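Local atomic coordinates of beta-N-acetylglucosaminidase (Thermotoga maritima, PDB entry 3WO8), a protein that probably hydrolyses terminal non-reducing N-acetyl-D-hexosamine residues from N-acetyl-beta-D-hexosaminides, as a member of glycoside hydrolase family 3. Residues D101-Y106 / A155-G160; P125-L130 / L203-V208; L275-G280 / D311-S316; V344-F349 / K453-R458; F412-D417 / F438-P443. All blocks are in the same frame, centred on the assembly; numbering follows the deposited sequence.

Contact 1. Residues D101-Y106 / A155-G160; sequences DVTYRY and ARACEG
Arg-156 lies flat on the ring of Tyr-104, guanidinium and ring planes 17° apart and centres 4.5 Å from each other. Tyr-104 CG is anti to the backbone N (chi1 171°), which brings it within 3.5 Å of Arg-156 NH2; Tyr-104 CB sits over the middle of the guanidinium. Within its own plane the guanidinium meets two acids. NE and NH2 grip Glu-159 OE1 side-on, the NH2 bond measuring 2.8 Å; NH1 makes a salt bridge to Asp-101 OD1, modelled so short that its exact length is doubtful. The Asp-101 carboxylate is turned 81° against the guanidinium. The axes of segments 101-106 and 155-160, both in the TIM-barrel domain, approach to 7.3 Å. Tyr-104 and Gly-160 have the nearest CA atoms, and a CB on Gly-160 would clash with Tyr-104 O. Arg-211 binds the other oxygen of Glu-159. With a ring on one face and carboxylates on its edge, the guanidinium is fixed in rotation, and the acids would be expected to stabilise its positive charge.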
# COMPACT_ATOMS: atom_id res chain seq x y z
N ASP B 101 1.80 13.12 -20.22
CA ASP B 101 0.61 12.33 -20.00
C ASP B 101 0.82 11.29 -18.91
O ASP B 101 -0.07 11.09 -18.07
CB ASP B 101 0.14 11.72 -21.33
CG ASP B 101 -0.51 12.77 -22.27
OD1 ASP B 101 -0.76 13.92 -21.86
OD2 ASP B 101 -0.77 12.43 -23.44
N VAL B 102 1.99 10.65 -18.86
CA VAL B 102 2.22 9.58 -17.87
C VAL B 102 2.30 10.17 -16.44
O VAL B 102 1.89 9.52 -15.44
CB VAL B 102 3.44 8.67 -18.20
CG1 VAL B 102 3.41 8.19 -19.64
CG2 VAL B 102 4.74 9.36 -17.97
N THR B 103 2.81 11.40 -16.36
CA THR B 103 2.93 12.11 -15.12
C THR B 103 1.53 12.40 -14.60
O THR B 103 1.24 12.17 -13.41
CB THR B 103 3.74 13.41 -15.31
OG1 THR B 103 5.13 13.08 -15.53
CG2 THR B 103 3.58 14.33 -14.11
N TYR B 104 0.69 12.90 -15.51
CA TYR B 104 -0.73 13.09 -15.23
C TYR B 104 -1.30 11.77 -14.66
O TYR B 104 -2.03 11.76 -13.66
CB TYR B 104 -1.50 13.52 -16.50
CG TYR B 104 -3.01 13.52 -16.30
CD1 TYR B 104 -3.64 14.59 -15.67
CD2 TYR B 104 -3.80 12.43 -16.69
CE1 TYR B 104 -5.02 14.59 -15.44
CE2 TYR B 104 -5.18 12.40 -16.46
CZ TYR B 104 -5.79 13.48 -15.84
OH TYR B 104 -7.16 13.50 -15.62
N ARG B 105 -0.96 10.68 -15.35
CA ARG B 105 -1.46 9.34 -15.07
C ARG B 105 -1.10 8.90 -13.66
O ARG B 105 -1.97 8.48 -12.91
CB ARG B 105 -0.87 8.35 -16.08
CG ARG B 105 -1.89 7.43 -16.70
CD ARG B 105 -1.83 5.98 -16.26
NE ARG B 105 -1.38 5.10 -17.35
CZ ARG B 105 -1.63 3.80 -17.42
NH1 ARG B 105 -1.16 3.10 -18.43
NH2 ARG B 105 -2.33 3.17 -16.48
N TYR B 106 0.20 9.01 -13.33
CA TYR B 106 0.70 8.65 -12.01
C TYR B 106 0.01 9.47 -10.93
O TYR B 106 -0.61 8.91 -9.98
CB TYR B 106 2.20 8.86 -11.91
CG TYR B 106 2.68 8.85 -10.48
CD1 TYR B 106 2.77 7.65 -9.75
CD2 TYR B 106 3.02 10.03 -9.84
CE1 TYR B 106 3.18 7.63 -8.42
CE2 TYR B 106 3.42 10.02 -8.51
CZ TYR B 106 3.49 8.84 -7.79
OH TYR B 106 3.91 8.90 -6.46
N ALA B 155 2.22 20.84 -14.46
CA ALA B 155 0.81 21.17 -14.60
C ALA B 155 0.07 19.89 -14.80
O ALA B 155 -0.94 19.65 -14.13
CB ALA B 155 0.55 22.14 -15.74
N ARG B 156 0.60 19.02 -15.64
CA ARG B 156 0.01 17.67 -15.78
C ARG B 156 -0.13 16.99 -14.41
O ARG B 156 -1.16 16.37 -14.12
CB ARG B 156 0.84 16.80 -16.72
CG ARG B 156 1.03 17.38 -18.11
CD ARG B 156 0.02 16.91 -19.16
NE ARG B 156 -1.37 16.87 -18.69
CZ ARG B 156 -2.28 15.99 -19.14
NH1 ARG B 156 -1.95 15.07 -20.07
NH2 ARG B 156 -3.51 16.00 -18.65
N ALA B 157 0.88 17.15 -13.56
CA ALA B 157 0.88 16.54 -12.25
C ALA B 157 -0.19 17.14 -11.37
O ALA B 157 -0.92 16.43 -10.66
CB ALA B 157 2.22 16.74 -11.60
N CYS B 158 -0.27 18.46 -11.41
CA CYS B 158 -1.27 19.11 -10.59
C CYS B 158 -2.66 18.67 -11.06
O CYS B 158 -3.53 18.34 -10.23
CB CYS B 158 -1.09 20.62 -10.62
SG CYS B 158 0.37 21.23 -9.73
N GLU B 159 -2.86 18.62 -12.38
CA GLU B 159 -4.13 18.15 -12.96
C GLU B 159 -4.45 16.75 -12.46
O GLU B 159 -5.57 16.50 -11.99
CB GLU B 159 -4.06 18.13 -14.49
CG GLU B 159 -4.08 19.51 -15.16
CD GLU B 159 -3.55 19.52 -16.60
OE1 GLU B 159 -3.41 18.43 -17.21
OE2 GLU B 159 -3.25 20.63 -17.11
N GLY B 160 -3.46 15.86 -12.57
CA GLY B 160 -3.59 14.47 -12.09
C GLY B 160 -4.07 14.38 -10.65
O GLY B 160 -5.08 13.74 -10.34

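Contact 2. Residues P125-L130 / L203-V208; sequences PVLDLL and LPFRKV
Leu-127 meets the start of helix 203-211 through its CB and CD1. Its CB comes first, resting over one face of the Phe-205 ring in a CH-pi contact, 4.0 Å from the centroid and shifted toward the rim, with CZ the nearest ring atom at 3.6 Å. The same CB touches Pro-204 CB at 4.0 Å. CG is anti to the carbonyl carbon (chi1 -54°), and from it CD1 reaches the helix, where it lies 3.8 Å from Pro-204 O and 3.9 Å from Val-208 CG2. The loop 125-130 follows strand 121-122 of the TIM barrel and runs beside strand 167-173, whose Ile-170 packs on both Leu-127 and Phe-205. The end of that strand opens the KHFPGHG sequence, which, as in other family 3 N-acetylglucosaminidases, probably lies near the substrate pocket. Asp-128 OD1 approaches the edge of the Phe-205 ring, but its carboxylate is bonded to His-172 ND1 and His-176 N of this sequence. An alanine at Phe-205 would probably open a gap over Leu-127 CB and leave Phe-173 without its edge-to-face partner. Two residues on, Leu-129 CD2 brushes Pro-204 CG at 4.3 Å.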
# COMPACT_ATOMS: atom_id res chain seq x y z
N PRO B 125 3.69 18.85 -6.63
CA PRO B 125 5.03 18.51 -7.07
C PRO B 125 6.08 19.53 -6.77
O PRO B 125 5.81 20.69 -6.48
CB PRO B 125 4.90 18.38 -8.60
CG PRO B 125 3.75 19.25 -8.97
CD PRO B 125 2.86 19.37 -7.73
N VAL B 126 7.30 19.04 -6.82
CA VAL B 126 8.45 19.85 -6.78
C VAL B 126 8.57 20.42 -8.19
O VAL B 126 8.75 19.66 -9.15
CB VAL B 126 9.69 19.00 -6.42
CG1 VAL B 126 11.00 19.66 -6.86
CG2 VAL B 126 9.70 18.67 -4.90
N LEU B 127 8.48 21.74 -8.28
CA LEU B 127 8.79 22.49 -9.51
C LEU B 127 10.18 23.09 -9.52
O LEU B 127 10.48 23.89 -10.41
CB LEU B 127 7.79 23.60 -9.72
CG LEU B 127 6.34 23.12 -9.72
CD1 LEU B 127 5.41 24.24 -10.19
CD2 LEU B 127 6.16 21.90 -10.59
N ASP B 128 11.03 22.73 -8.56
CA ASP B 128 12.41 23.22 -8.52
C ASP B 128 13.24 22.67 -9.66
O ASP B 128 13.05 21.55 -10.11
CB ASP B 128 13.06 22.88 -7.21
CG ASP B 128 12.32 23.48 -6.04
OD1 ASP B 128 11.81 24.61 -6.17
OD2 ASP B 128 12.22 22.82 -4.97
N LEU B 129 14.15 23.50 -10.16
CA LEU B 129 14.94 23.12 -11.31
C LEU B 129 16.15 22.31 -10.84
O LEU B 129 16.61 22.47 -9.70
CB LEU B 129 15.41 24.35 -12.09
CG LEU B 129 14.29 25.24 -12.65
CD1 LEU B 129 14.87 26.34 -13.51
CD2 LEU B 129 13.28 24.47 -13.48
N LEU B 130 16.64 21.44 -11.73
CA LEU B 130 17.91 20.74 -11.53
C LEU B 130 19.04 21.63 -12.03
O LEU B 130 19.00 22.08 -13.18
CB LEU B 130 17.91 19.43 -12.32
CG LEU B 130 19.23 18.71 -12.64
CD1 LEU B 130 19.63 17.82 -11.50
CD2 LEU B 130 19.10 17.87 -13.90
N LEU B 203 9.25 29.97 -14.39
CA LEU B 203 8.50 29.53 -15.55
C LEU B 203 7.44 28.51 -15.14
O LEU B 203 6.25 28.78 -15.30
CB LEU B 203 9.41 29.06 -16.71
CG LEU B 203 8.60 28.63 -17.94
CD1 LEU B 203 7.57 29.67 -18.29
CD2 LEU B 203 9.46 28.37 -19.17
N PRO B 204 7.85 27.38 -14.52
CA PRO B 204 6.88 26.38 -14.08
C PRO B 204 5.81 26.90 -13.11
O PRO B 204 4.68 26.45 -13.15
CB PRO B 204 7.74 25.33 -13.36
CG PRO B 204 9.14 25.57 -13.80
CD PRO B 204 9.19 27.06 -13.97
N PHE B 205 6.17 27.81 -12.23
CA PHE B 205 5.21 28.32 -11.23
C PHE B 205 4.14 29.15 -11.92
O PHE B 205 2.96 29.14 -11.52
CB PHE B 205 5.94 29.11 -10.10
CG PHE B 205 6.79 28.22 -9.21
CD1 PHE B 205 8.11 27.92 -9.55
CD2 PHE B 205 6.27 27.63 -8.08
CE1 PHE B 205 8.87 27.08 -8.76
CE2 PHE B 205 7.03 26.80 -7.28
CZ PHE B 205 8.33 26.51 -7.63
N ARG B 206 4.54 29.82 -13.00
CA ARG B 206 3.64 30.65 -13.77
C ARG B 206 2.70 29.77 -14.52
O ARG B 206 1.50 29.99 -14.52
CB ARG B 206 4.40 31.52 -14.78
CG ARG B 206 5.58 32.27 -14.20
CD ARG B 206 5.95 33.50 -14.97
NE ARG B 206 7.08 33.34 -15.88
CZ ARG B 206 7.03 33.57 -17.19
NH1 ARG B 206 5.89 33.91 -17.75
NH2 ARG B 206 8.11 33.45 -17.94
N LYS B 207 3.26 28.78 -15.21
CA LYS B 207 2.46 27.89 -16.05
C LYS B 207 1.41 27.15 -15.22
O LYS B 207 0.22 27.22 -15.56
CB LYS B 207 3.32 26.96 -16.91
CG LYS B 207 3.58 27.51 -18.32
CD LYS B 207 4.07 28.97 -18.36
CE LYS B 207 3.99 29.63 -19.76
NZ LYS B 207 3.06 30.79 -19.82
N VAL B 208 1.80 26.51 -14.13
CA VAL B 208 0.80 25.82 -13.30
C VAL B 208 -0.22 26.79 -12.74
O VAL B 208 -1.42 26.48 -12.71
CB VAL B 208 1.42 25.03 -12.12
CG1 VAL B 208 0.34 24.41 -11.22
CG2 VAL B 208 2.34 23.94 -12.64

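Contact 3. Residues L275-G280 / D311-S316; sequences LFLNAG and DKVERS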
# COMPACT_ATOMS: atom_id res chain seq x y z
N LEU B 275 6.44 38.52 9.63
CA LEU B 275 6.93 38.79 8.31
C LEU B 275 6.14 37.99 7.30
O LEU B 275 5.76 38.50 6.24
CB LEU B 275 8.43 38.50 8.22
CG LEU B 275 9.22 39.40 9.18
CD1 LEU B 275 10.69 39.04 9.20
CD2 LEU B 275 9.03 40.88 8.86
N PHE B 276 5.86 36.74 7.66
CA PHE B 276 5.16 35.82 6.77
C PHE B 276 3.73 36.28 6.52
O PHE B 276 3.37 36.60 5.38
CB PHE B 276 5.21 34.40 7.36
CG PHE B 276 4.40 33.40 6.60
CD1 PHE B 276 4.90 32.82 5.44
CD2 PHE B 276 3.15 33.01 7.07
CE1 PHE B 276 4.15 31.90 4.73
CE2 PHE B 276 2.40 32.08 6.38
CZ PHE B 276 2.91 31.51 5.21
N LEU B 277 2.92 36.35 7.57
CA LEU B 277 1.53 36.74 7.40
C LEU B 277 1.36 38.10 6.69
O LEU B 277 0.51 38.26 5.80
CB LEU B 277 0.82 36.77 8.74
CG LEU B 277 0.45 35.41 9.33
CD1 LEU B 277 -0.09 35.56 10.75
CD2 LEU B 277 -0.61 34.71 8.50
N ASN B 278 2.19 39.05 7.08
CA ASN B 278 2.20 40.39 6.48
C ASN B 278 2.72 40.38 5.05
O ASN B 278 2.33 41.24 4.27
CB ASN B 278 3.00 41.40 7.33
CG ASN B 278 2.33 41.68 8.68
OD1 ASN B 278 1.10 41.50 8.84
ND2 ASN B 278 3.12 42.11 9.65
N ALA B 279 3.57 39.41 4.71
CA ALA B 279 4.03 39.27 3.33
C ALA B 279 2.90 38.76 2.42
O ALA B 279 3.00 38.81 1.19
CB ALA B 279 5.25 38.37 3.26
N GLY B 280 1.83 38.27 3.04
CA GLY B 280 0.68 37.68 2.34
C GLY B 280 0.66 36.16 2.33
O GLY B 280 0.08 35.55 1.46
N ASP B 311 -6.20 42.73 8.72
CA ASP B 311 -6.84 42.46 7.43
C ASP B 311 -6.33 41.13 6.87
O ASP B 311 -7.12 40.25 6.52
CB ASP B 311 -6.73 43.61 6.37
CG ASP B 311 -5.75 44.72 6.75
OD1 ASP B 311 -5.81 45.24 7.89
OD2 ASP B 311 -4.94 45.12 5.88
N LYS B 312 -5.00 40.98 6.85
CA LYS B 312 -4.36 39.80 6.28
C LYS B 312 -4.73 38.51 7.01
O LYS B 312 -4.92 37.48 6.38
CB LYS B 312 -2.84 39.97 6.30
CG LYS B 312 -2.40 41.29 5.68
CD LYS B 312 -1.28 41.12 4.66
CE LYS B 312 -1.33 42.21 3.61
NZ LYS B 312 -0.14 42.17 2.73
N VAL B 313 -4.84 38.57 8.32
CA VAL B 313 -5.24 37.43 9.13
C VAL B 313 -6.64 36.95 8.76
O VAL B 313 -6.85 35.76 8.53
CB VAL B 313 -5.14 37.74 10.64
CG1 VAL B 313 -5.70 36.62 11.51
CG2 VAL B 313 -3.69 37.96 11.01
N GLU B 314 -7.60 37.87 8.68
CA GLU B 314 -8.97 37.54 8.25
C GLU B 314 -9.08 37.14 6.78
O GLU B 314 -9.97 36.38 6.42
CB GLU B 314 -9.94 38.69 8.52
CG GLU B 314 -10.52 38.73 9.92
CD GLU B 314 -11.52 39.87 10.08
OE1 GLU B 314 -11.11 40.97 10.54
OE2 GLU B 314 -12.71 39.70 9.72
N ARG B 315 -8.20 37.67 5.95
CA ARG B 315 -8.16 37.33 4.53
C ARG B 315 -7.65 35.92 4.36
O ARG B 315 -8.12 35.15 3.55
CB ARG B 315 -7.16 38.24 3.83
CG ARG B 315 -7.61 38.73 2.47
CD ARG B 315 -8.05 40.19 2.54
NE ARG B 315 -7.63 40.90 1.33
CZ ARG B 315 -6.38 41.27 1.05
NH1 ARG B 315 -6.14 41.90 -0.09
NH2 ARG B 315 -5.37 41.04 1.89
N SER B 316 -6.60 35.62 5.11
CA SER B 316 -6.00 34.30 5.09
C SER B 316 -7.02 33.31 5.62
O SER B 316 -7.26 32.29 4.99
CB SER B 316 -4.70 34.29 5.92
OG SER B 316 -3.63 34.92 5.21
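Lys-312 makes the one hydrogen bond between these segments, its NZ donating to Asn-278 O at 3.1 Å. NZ lies 35° off the carbonyl plane of Asn-278. The aliphatic part of the lysine bends at chi2 (-131°), bringing CD to 3.6 Å from Leu-277 O. A positive charge at the C-terminal end of helix 269-279 is likely to interact well with the helix dipole. That end is a Schellman motif: Gly-280 has a positive phi, at which a CB would jam against the preceding carbonyl oxygen. The helix here leads into strand 283-286, the last of the TIM barrel, and the axes of segments 275-279 and 311-316 cross at 75°, 9.4 Å apart at closest. Apolar contact is looser, Leu-277 CD1 facing Val-313 CG2 at 4.3 Å, with Leu-299 packing on Leu-277 and Leu-303 on Val-313. Among polar groups inside helix 310-326, Lys-312 O takes bonds from Ser-316 N and Ser-316 OG, which arrive from opposite faces of its plane; the same hydroxyl also bonds Asn-282 ND2.

Contact 4. Residues V344-F349 / K453-R458; sequences VEFLGF and KIVVTR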
# COMPACT_ATOMS: atom_id res chain seq x y z
N VAL B 344 -16.20 -5.42 18.74
CA VAL B 344 -15.70 -5.83 20.05
C VAL B 344 -16.78 -5.75 21.15
O VAL B 344 -17.57 -4.81 21.23
CB VAL B 344 -14.52 -4.96 20.54
CG1 VAL B 344 -13.78 -5.67 21.66
CG2 VAL B 344 -13.53 -4.61 19.44
N GLU B 345 -16.76 -6.76 22.01
CA GLU B 345 -17.59 -6.85 23.21
C GLU B 345 -16.65 -6.96 24.39
O GLU B 345 -15.69 -7.73 24.30
CB GLU B 345 -18.43 -8.13 23.18
CG GLU B 345 -19.71 -8.06 22.35
CD GLU B 345 -20.22 -9.44 21.95
OE1 GLU B 345 -19.42 -10.40 21.94
OE2 GLU B 345 -21.42 -9.55 21.62
N PHE B 346 -16.93 -6.21 25.47
CA PHE B 346 -16.29 -6.46 26.77
C PHE B 346 -17.21 -7.29 27.64
O PHE B 346 -18.35 -7.00 27.75
CB PHE B 346 -15.97 -5.17 27.48
CG PHE B 346 -15.28 -4.15 26.61
CD1 PHE B 346 -13.91 -4.17 26.41
CD2 PHE B 346 -16.02 -3.15 25.99
CE1 PHE B 346 -13.30 -3.21 25.63
CE2 PHE B 346 -15.42 -2.19 25.20
CZ PHE B 346 -14.05 -2.23 25.02
N LEU B 347 -16.70 -8.32 28.28
CA LEU B 347 -17.51 -9.27 29.04
C LEU B 347 -16.96 -9.48 30.46
O LEU B 347 -15.93 -10.15 30.67
CB LEU B 347 -17.49 -10.67 28.35
CG LEU B 347 -18.53 -11.08 27.31
CD1 LEU B 347 -18.94 -9.90 26.44
CD2 LEU B 347 -18.00 -12.27 26.50
N GLY B 348 -17.69 -8.98 31.45
CA GLY B 348 -17.37 -9.24 32.86
C GLY B 348 -16.75 -8.05 33.57
O GLY B 348 -16.37 -8.16 34.72
N PHE B 349 -16.66 -6.91 32.90
CA PHE B 349 -16.13 -5.70 33.49
C PHE B 349 -16.46 -4.60 32.52
O PHE B 349 -16.83 -4.88 31.39
CB PHE B 349 -14.60 -5.78 33.64
CG PHE B 349 -13.88 -5.93 32.33
CD1 PHE B 349 -13.74 -7.20 31.74
CD2 PHE B 349 -13.42 -4.80 31.64
CE1 PHE B 349 -13.12 -7.33 30.51
CE2 PHE B 349 -12.80 -4.93 30.42
CZ PHE B 349 -12.65 -6.19 29.85
N LYS B 453 -13.09 -11.98 33.04
CA LYS B 453 -12.96 -10.76 32.24
C LYS B 453 -12.50 -11.14 30.82
O LYS B 453 -11.48 -11.83 30.65
CB LYS B 453 -11.97 -9.79 32.90
CG LYS B 453 -12.33 -9.36 34.32
CD LYS B 453 -11.59 -8.07 34.71
CE LYS B 453 -11.75 -7.69 36.17
NZ LYS B 453 -11.55 -8.89 37.04
N ILE B 454 -13.28 -10.74 29.81
CA ILE B 454 -13.04 -11.16 28.45
C ILE B 454 -13.19 -10.02 27.47
O ILE B 454 -14.15 -9.25 27.53
CB ILE B 454 -14.03 -12.22 28.03
CG1 ILE B 454 -13.99 -13.39 29.00
CG2 ILE B 454 -13.71 -12.68 26.61
CD1 ILE B 454 -15.13 -14.37 28.79
N VAL B 455 -12.21 -9.91 26.56
CA VAL B 455 -12.34 -9.02 25.41
C VAL B 455 -12.43 -9.92 24.18
O VAL B 455 -11.53 -10.75 23.91
CB VAL B 455 -11.20 -8.02 25.29
CG1 VAL B 455 -11.42 -7.12 24.10
CG2 VAL B 455 -11.12 -7.17 26.52
N VAL B 456 -13.57 -9.78 23.50
CA VAL B 456 -13.89 -10.49 22.27
C VAL B 456 -13.70 -9.52 21.13
O VAL B 456 -14.55 -8.69 20.89
CB VAL B 456 -15.35 -11.04 22.27
CG1 VAL B 456 -15.63 -11.75 20.97
CG2 VAL B 456 -15.58 -12.01 23.44
N THR B 457 -12.54 -9.59 20.50
CA THR B 457 -12.31 -8.87 19.24
C THR B 457 -12.82 -9.82 18.20
O THR B 457 -13.07 -11.03 18.49
CB THR B 457 -10.81 -8.63 18.98
OG1 THR B 457 -10.10 -9.88 19.09
CG2 THR B 457 -10.24 -7.65 19.98
N ARG B 458 -12.95 -9.41 16.97
CA ARG B 458 -13.14 -10.53 16.02
C ARG B 458 -12.05 -10.55 14.96
O ARG B 458 -12.31 -10.71 13.79
CB ARG B 458 -14.55 -10.52 15.45
CG ARG B 458 -15.56 -11.16 16.38
CD ARG B 458 -16.95 -10.57 16.19
NE ARG B 458 -17.89 -11.35 16.98
CZ ARG B 458 -18.47 -10.97 18.12
NH1 ARG B 458 -18.27 -9.76 18.64
NH2 ARG B 458 -19.27 -11.82 18.73
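Leu-347 and Ile-454 face each other as an antiparallel hydrogen-bonded pair, both bonds between their backbone N and O atoms measuring 2.8 Å. Glu-345 and Val-456 form a second such pair, with both bonds at 3.1 Å; between the two lies the non-hydrogen-bonded pair Phe-346 and Val-455. From the strand, Glu-345 OE1 makes a long salt bridge to Arg-458 NH2 (3.5 Å), past the end of strand 453-456; NH1 of that arginine bonds Ala-343 O. The packing splits by face. On one, Leu-347 CD2 meets Val-456 CG2 at 3.9 Å. On the other, Val-455 CG1 touches Val-344 CG1 (3.7 Å), and Val-455 CG2 meets the edge of the Phe-349 ring, 3.8 Å from CZ. Phe-349 CG sits between the backbone N and the carbonyl carbon (chi1 62°), and CD1 comes 3.3 Å from Lys-453 CB. Strand 345-347 is one edge strand of the C-terminal sheet within this chain, antiparallel to its neighbour. Strand 453-456 bonds onward to strand 435-439, and Ser-468 of helix 462-471 packs on Val-344 and Val-455.

Contact 5. Residues F412-D417 / F438-P443; sequences FDFVAD and FVLRNP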
# COMPACT_ATOMS: atom_id res chain seq x y z
N PHE B 412 -2.65 -10.04 30.56
CA PHE B 412 -3.49 -9.99 29.37
C PHE B 412 -3.18 -11.26 28.66
O PHE B 412 -2.02 -11.47 28.28
CB PHE B 412 -3.13 -8.82 28.49
CG PHE B 412 -3.65 -7.50 28.98
CD1 PHE B 412 -4.46 -7.40 30.10
CD2 PHE B 412 -3.39 -6.36 28.26
CE1 PHE B 412 -4.96 -6.17 30.50
CE2 PHE B 412 -3.87 -5.12 28.65
CZ PHE B 412 -4.66 -5.01 29.76
N ASP B 413 -4.17 -12.12 28.52
CA ASP B 413 -3.94 -13.44 27.94
C ASP B 413 -4.59 -13.51 26.60
O ASP B 413 -5.80 -13.64 26.50
CB ASP B 413 -4.52 -14.55 28.80
CG ASP B 413 -4.34 -15.91 28.17
OD1 ASP B 413 -3.72 -15.96 27.09
OD2 ASP B 413 -4.79 -16.92 28.77
N PHE B 414 -3.79 -13.42 25.56
CA PHE B 414 -4.32 -13.32 24.23
C PHE B 414 -4.42 -14.74 23.71
O PHE B 414 -3.42 -15.45 23.65
CB PHE B 414 -3.39 -12.51 23.36
CG PHE B 414 -3.27 -11.07 23.77
CD1 PHE B 414 -2.33 -10.69 24.67
CD2 PHE B 414 -4.03 -10.09 23.15
CE1 PHE B 414 -2.20 -9.35 25.01
CE2 PHE B 414 -3.92 -8.76 23.48
CZ PHE B 414 -2.99 -8.39 24.41
N VAL B 415 -5.64 -15.13 23.35
CA VAL B 415 -6.00 -16.48 23.01
C VAL B 415 -6.34 -16.58 21.54
O VAL B 415 -7.26 -15.92 21.06
CB VAL B 415 -7.25 -16.91 23.78
CG1 VAL B 415 -7.59 -18.34 23.44
CG2 VAL B 415 -7.02 -16.77 25.27
N ALA B 416 -5.59 -17.40 20.83
CA ALA B 416 -5.88 -17.70 19.44
C ALA B 416 -6.96 -18.76 19.42
O ALA B 416 -8.02 -18.60 18.82
CB ALA B 416 -4.62 -18.21 18.74
N ASP B 417 -6.67 -19.87 20.08
CA ASP B 417 -7.62 -20.93 20.23
C ASP B 417 -7.23 -21.83 21.39
O ASP B 417 -6.20 -21.62 22.05
CB ASP B 417 -7.76 -21.71 18.91
CG ASP B 417 -6.53 -22.54 18.57
OD1 ASP B 417 -5.47 -21.94 18.35
OD2 ASP B 417 -6.65 -23.77 18.48
N PHE B 438 -8.13 -12.16 26.00
CA PHE B 438 -8.53 -11.58 24.72
C PHE B 438 -8.86 -12.75 23.80
O PHE B 438 -7.96 -13.50 23.39
CB PHE B 438 -7.43 -10.73 24.13
CG PHE B 438 -7.29 -9.38 24.73
CD1 PHE B 438 -6.79 -9.23 25.98
CD2 PHE B 438 -7.60 -8.25 24.02
CE1 PHE B 438 -6.63 -7.98 26.55
CE2 PHE B 438 -7.44 -6.98 24.56
CZ PHE B 438 -6.95 -6.84 25.84
N VAL B 439 -10.15 -12.91 23.52
CA VAL B 439 -10.60 -13.92 22.56
C VAL B 439 -10.47 -13.26 21.19
O VAL B 439 -11.26 -12.37 20.79
CB VAL B 439 -12.02 -14.44 22.86
CG1 VAL B 439 -12.52 -15.36 21.75
CG2 VAL B 439 -12.03 -15.19 24.19
N LEU B 440 -9.43 -13.68 20.51
CA LEU B 440 -8.96 -13.00 19.30
C LEU B 440 -9.63 -13.48 18.04
O LEU B 440 -9.79 -12.70 17.10
CB LEU B 440 -7.44 -13.16 19.19
CG LEU B 440 -6.57 -11.92 19.52
CD1 LEU B 440 -7.24 -10.82 20.34
CD2 LEU B 440 -5.29 -12.38 20.18
N ARG B 441 -10.07 -14.74 18.05
CA ARG B 441 -10.56 -15.40 16.85
C ARG B 441 -12.01 -15.87 16.97
O ARG B 441 -12.96 -15.18 16.61
CB ARG B 441 -9.60 -16.52 16.45
CG ARG B 441 -8.24 -15.98 16.01
CD ARG B 441 -7.30 -17.08 15.64
NE ARG B 441 -7.70 -17.73 14.39
CZ ARG B 441 -6.85 -18.16 13.45
NH1 ARG B 441 -5.53 -17.99 13.62
NH2 ARG B 441 -7.32 -18.74 12.34
N ASN B 442 -12.19 -17.07 17.45
CA ASN B 442 -13.51 -17.66 17.47
C ASN B 442 -14.25 -17.28 18.72
O ASN B 442 -13.88 -17.69 19.80
CB ASN B 442 -13.35 -19.16 17.43
CG ASN B 442 -14.64 -19.88 17.08
OD1 ASN B 442 -15.75 -19.35 17.21
ND2 ASN B 442 -14.49 -21.11 16.62
N PRO B 443 -15.34 -16.53 18.58
CA PRO B 443 -16.03 -16.08 19.80
C PRO B 443 -16.77 -17.19 20.59
O PRO B 443 -17.24 -16.95 21.70
CB PRO B 443 -17.01 -14.99 19.27
CG PRO B 443 -16.79 -14.92 17.79
CD PRO B 443 -16.07 -16.16 17.37
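Phe-414 and Phe-438 stack in register on neighbouring parallel strands, side by side and pointing the same way. Both have CG anti to the carbonyl carbon (chi1 -65° and -78°), which sets the two CG atoms on the same side of their strands. Their rings form an offset stack with centroids 4.5 Å apart and planes at 26°, Phe-414 CE2 lying over the Phe-438 face near the rim. The strands are those of a beta-alpha-beta crossover: strand 411-415, helix 421-429, strand 435-439. A third ring completes the cluster, Phe-438 CE1 standing over the face of Phe-412 at 3.9 Å from its CG, with the two planes oblique. An alanine at Phe-438 would probably leave the Phe-414 ring without its stacking partner and open a gap beside Phe-412 and Leu-469 of helix 462-471. The backbones are joined by Phe-438 N to Asp-413 O (2.8 Å), Val-415 N to Phe-438 O (2.8 Å) and Leu-440 N to Val-415 O (3.2 Å). Leu-440 CD2 lies at the edge of the Phe-414 ring, 3.7 Å from Phe-414 CB. Past the strand ends, Arg-441 lays its CB 3.5 Å from Ala-416 O, and its NE forms a salt bridge to Asp-139 OD1 of the second subunit.

Overall arrangement
Contacts 1 to 3 belong to the TIM-barrel domain, contacts 4 and 5 to the C-terminal domain, about 50 Å away between centres. Contacts 1 and 2 adjoin, Cys-158 packing against Val-208 and Pro-125; the apolar contact 2 is buried beside the barrel, while contact 1 is partly buried and salt-bridged on its partly exposed side. Contact 3, partly buried too, has a lysine-to-carbonyl bond as its only hydrogen bond across the segments and shares no element with them. Contacts 4 and 5 lie in one sheet, where strands 453-456 and 435-439 are neighbours: the edge pairing is antiparallel and partly exposed, the inner one parallel, buried and aromatic. Contacts 1, 2, 4 and 5 each have residues touching the second subunit; contact 3 has none.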